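PDB 5V2D: dioxygenase from Pseudomonas brassicacearum, which probably uses a histidine-bound iron centre and dioxygen to cleave the central double bond of lignin-derived stilbenes, yielding two aldehydes. Local coordinates for residues A[395-400]-A[410-415]. Sequence-based numbering, arbitrary orientation.
Sequences PERPYN and FFNLLV
The loop joining antiparallel strands 387-392 and 413-418 folds back on its own returning arm here, with Y399 meeting F410 in an offset edge-to-face aromatic pair. The evidence is geometric: ring centroids lie 5.3 Å apart and the planes stand at 71°. The Y399 edge comes over the F410 face, and Y399 CE2 lies 3.5 Å from F410 CZ. F410 holds CG anti to its backbone N (chi1 -177°), which places the ring face against the edge of Y399, whose hydroxyl is hydrogen-bonded to G404 O. Replacing F410 with alanine would probably open a gap beside the Y399 edge and leave that ring less firmly fixed. A water near the plane of the F410 ring, at its edge, bridges the arms: its O donates to P398 O at 2.8 Å and accepts from N412 ND2 at 2.9 Å; N412 OD1 takes the D394 backbone N-H. Further along, L413 CD2 sits over one face of the R397 guanidinium, 3.8 Å from R397 NH2, while R397 NE forms a salt bridge with D394. Opposite A392 the chain sets two residues, N412 and L413, a classic beta bulge where a long connection enters a four-stranded antiparallel blade of the seven-bladed beta-propeller characteristic of carotenoid cleavage oxygenases.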
ATOM      1  N   PRO A 395      16.947   8.199 -12.330  1.00 40.82           N
ATOM      2  CA  PRO A 395      17.513   9.525 -12.032  1.00 45.52           C
ATOM      3  C   PRO A 395      18.154  10.232 -13.215  1.00 44.34           C
ATOM      4  O   PRO A 395      18.369  11.436 -13.126  1.00 42.61           O
ATOM      5  CB  PRO A 395      18.563   9.250 -10.944  1.00 46.71           C
ATOM      6  CG  PRO A 395      18.970   7.815 -11.175  1.00 50.28           C
ATOM      7  CD  PRO A 395      17.719   7.109 -11.674  1.00 46.80           C
ATOM      8  N   GLU A 396      18.443   9.499 -14.289  1.00 45.17           N
ATOM      9  CA  GLU A 396      19.084  10.122 -15.510  1.00 51.44           C
ATOM     10  C   GLU A 396      18.067  10.768 -16.442  1.00 49.02           C
ATOM     11  O   GLU A 396      18.468  11.450 -17.303  1.00 41.47           O
ATOM     12  CB  GLU A 396      20.014   9.192 -16.292  1.00 54.83           C
ATOM     13  CG  GLU A 396      21.074   8.475 -15.464  1.00 61.81           C
ATOM     14  CD  GLU A 396      21.963   9.405 -14.579  1.00 68.46           C
ATOM     15  OE1 GLU A 396      22.278   9.016 -13.411  1.00 71.57           O
ATOM     16  OE2 GLU A 396      22.318  10.517 -15.042  1.00 73.37           O
ATOM     17  N   ARG A 397      16.757  10.556 -16.270  1.00 41.96           N
ATOM     18  CA  ARG A 397      15.772  11.236 -17.125  1.00 42.51           C
ATOM     19  C   ARG A 397      15.742  12.701 -16.778  1.00 40.55           C
ATOM     20  O   ARG A 397      15.982  13.064 -15.638  1.00 40.72           O
ATOM     21  CB  ARG A 397      14.362  10.703 -16.879  1.00 44.43           C
ATOM     22  CG  ARG A 397      14.240   9.251 -17.215  1.00 45.38           C
ATOM     23  CD  ARG A 397      14.088   9.084 -18.719  1.00 47.16           C
ATOM     24  NE  ARG A 397      13.972   7.652 -18.908  1.00 47.74           N
ATOM     25  CZ  ARG A 397      13.369   7.070 -19.910  1.00 45.40           C
ATOM     26  NH1 ARG A 397      12.831   7.782 -20.888  1.00 45.12           N
ATOM     27  NH2 ARG A 397      13.387   5.746 -19.925  1.00 51.93           N
ATOM     28  N   PRO A 398      15.357  13.534 -17.735  1.00 37.75           N
ATOM     29  CA  PRO A 398      15.189  14.933 -17.440  1.00 39.97           C
ATOM     30  C   PRO A 398      14.140  15.192 -16.300  1.00 40.04           C
ATOM     31  O   PRO A 398      13.143  14.454 -16.185  1.00 38.40           O
ATOM     32  CB  PRO A 398      14.686  15.537 -18.768  1.00 42.00           C
ATOM     33  CG  PRO A 398      14.583  14.411 -19.771  1.00 42.27           C
ATOM     34  CD  PRO A 398      15.001  13.135 -19.133  1.00 41.40           C
ATOM     35  N   TYR A 399      14.375  16.239 -15.531  1.00 38.94           N
ATOM     36  CA  TYR A 399      13.537  16.629 -14.392  1.00 39.01           C
ATOM     37  C   TYR A 399      13.397  18.138 -14.393  1.00 41.08           C
ATOM     38  O   TYR A 399      14.348  18.875 -14.178  1.00 42.38           O
ATOM     39  CB  TYR A 399      14.212  16.161 -13.111  1.00 41.47           C
ATOM     40  CG  TYR A 399      13.410  16.457 -11.841  1.00 38.41           C
ATOM     41  CD1 TYR A 399      13.590  17.626 -11.147  1.00 40.07           C
ATOM     42  CD2 TYR A 399      12.501  15.540 -11.350  1.00 40.03           C
ATOM     43  CE1 TYR A 399      12.855  17.918 -10.008  1.00 40.63           C
ATOM     44  CE2 TYR A 399      11.748  15.783 -10.171  1.00 38.89           C
ATOM     45  CZ  TYR A 399      11.902  16.969  -9.512  1.00 39.67           C
ATOM     46  OH  TYR A 399      11.196  17.273  -8.356  1.00 34.32           O
ATOM     47  N   ASN A 400      12.205  18.610 -14.684  1.00 41.38           N
ATOM     48  CA  ASN A 400      11.927  20.044 -14.749  1.00 42.83           C
ATOM     49  C   ASN A 400      12.181  20.673 -13.375  1.00 44.81           C
ATOM     50  O   ASN A 400      11.588  20.246 -12.391  1.00 41.22           O
ATOM     51  CB  ASN A 400      10.481  20.230 -15.195  1.00 43.36           C
ATOM     52  CG  ASN A 400      10.074  21.674 -15.351  1.00 46.66           C
ATOM     53  OD1 ASN A 400      10.827  22.604 -15.028  1.00 50.41           O
ATOM     54  ND2 ASN A 400       8.870  21.868 -15.809  1.00 46.10           N
ATOM     55  N   PHE A 410       8.778   9.461  -5.530  1.00 30.49           N
ATOM     56  CA  PHE A 410       8.792   9.941  -6.882  1.00 32.14           C
ATOM     57  C   PHE A 410       9.125   8.815  -7.899  1.00 34.67           C
ATOM     58  O   PHE A 410      10.202   8.232  -7.827  1.00 35.51           O
ATOM     59  CB  PHE A 410       9.822  11.096  -7.037  1.00 33.73           C
ATOM     60  CG  PHE A 410       9.849  11.706  -8.408  1.00 33.75           C
ATOM     61  CD1 PHE A 410      10.803  11.339  -9.311  1.00 37.20           C
ATOM     62  CD2 PHE A 410       8.966  12.646  -8.776  1.00 33.00           C
ATOM     63  CE1 PHE A 410      10.855  11.938 -10.592  1.00 32.90           C
ATOM     64  CE2 PHE A 410       8.987  13.209 -10.025  1.00 34.61           C
ATOM     65  CZ  PHE A 410       9.969  12.824 -10.955  1.00 35.72           C
ATOM     66  N   PHE A 411       8.211   8.526  -8.838  1.00 28.84           N
ATOM     67  CA  PHE A 411       8.424   7.462  -9.795  1.00 28.69           C
ATOM     68  C   PHE A 411       8.117   8.043 -11.166  1.00 29.62           C
ATOM     69  O   PHE A 411       6.996   8.441 -11.416  1.00 26.84           O
ATOM     70  CB  PHE A 411       7.602   6.243  -9.518  1.00 31.17           C
ATOM     71  CG  PHE A 411       7.858   5.634  -8.191  1.00 31.98           C
ATOM     72  CD1 PHE A 411       8.927   4.763  -8.031  1.00 33.80           C
ATOM     73  CD2 PHE A 411       7.021   5.880  -7.115  1.00 30.11           C
ATOM     74  CE1 PHE A 411       9.148   4.102  -6.826  1.00 34.99           C
ATOM     75  CE2 PHE A 411       7.274   5.298  -5.890  1.00 32.01           C
ATOM     76  CZ  PHE A 411       8.332   4.398  -5.715  1.00 32.12           C
ATOM     77  N   ASN A 412       9.132   8.125 -12.037  1.00 28.63           N
ATOM     78  CA  ASN A 412       8.950   8.761 -13.339  1.00 27.97           C
ATOM     79  C   ASN A 412       8.814   7.786 -14.463  1.00 27.63           C
ATOM     80  O   ASN A 412       8.799   8.225 -15.606  1.00 26.77           O
ATOM     81  CB  ASN A 412      10.067   9.798 -13.638  1.00 30.54           C
ATOM     82  CG  ASN A 412      11.459   9.200 -13.589  1.00 31.12           C
ATOM     83  OD1 ASN A 412      11.619   7.986 -13.364  1.00 31.17           O
ATOM     84  ND2 ASN A 412      12.493  10.074 -13.766  1.00 31.84           N
ATOM     85  N   LEU A 413       8.665   6.490 -14.178  1.00 25.43           N
ATOM     86  CA  LEU A 413       8.386   5.475 -15.191  1.00 27.48           C
ATOM     87  C   LEU A 413       7.301   4.513 -14.758  1.00 25.96           C
ATOM     88  O   LEU A 413       7.289   4.052 -13.608  1.00 25.46           O
ATOM     89  CB  LEU A 413       9.624   4.645 -15.426  1.00 29.48           C
ATOM     90  CG  LEU A 413      10.880   5.336 -16.005  1.00 31.50           C
ATOM     91  CD1 LEU A 413      12.097   4.358 -15.964  1.00 35.16           C
ATOM     92  CD2 LEU A 413      10.590   5.887 -17.399  1.00 33.17           C
ATOM     93  N   LEU A 414       6.399   4.183 -15.680  1.00 26.30           N
ATOM     94  CA  LEU A 414       5.395   3.173 -15.481  1.00 26.43           C
ATOM     95  C   LEU A 414       5.826   2.014 -16.360  1.00 28.31           C
ATOM     96  O   LEU A 414       5.903   2.179 -17.596  1.00 25.40           O
ATOM     97  CB  LEU A 414       4.101   3.733 -15.955  1.00 27.72           C
ATOM     98  CG  LEU A 414       2.780   3.167 -15.573  1.00 31.30           C
ATOM     99  CD1 LEU A 414       1.633   3.449 -16.506  1.00 32.00           C
ATOM    100  CD2 LEU A 414       2.681   1.937 -14.658  1.00 32.58           C
ATOM    101  N   VAL A 415       6.041   0.838 -15.767  1.00 28.58           N
ATOM    102  CA  VAL A 415       6.786  -0.254 -16.420  1.00 32.10           C
ATOM    103  C   VAL A 415       5.998  -1.561 -16.503  1.00 30.06           C
ATOM    104  O   VAL A 415       5.332  -1.974 -15.576  1.00 26.22           O
ATOM    105  CB  VAL A 415       8.095  -0.494 -15.636  1.00 33.35           C
ATOM    106  CG1 VAL A 415       8.960  -1.578 -16.250  1.00 34.49           C
ATOM    107  CG2 VAL A 415       8.889   0.766 -15.434  1.00 33.13           C
TER
HETATM  108  O   HOH W   1      12.081  12.895 -14.170  1.00 35.06           O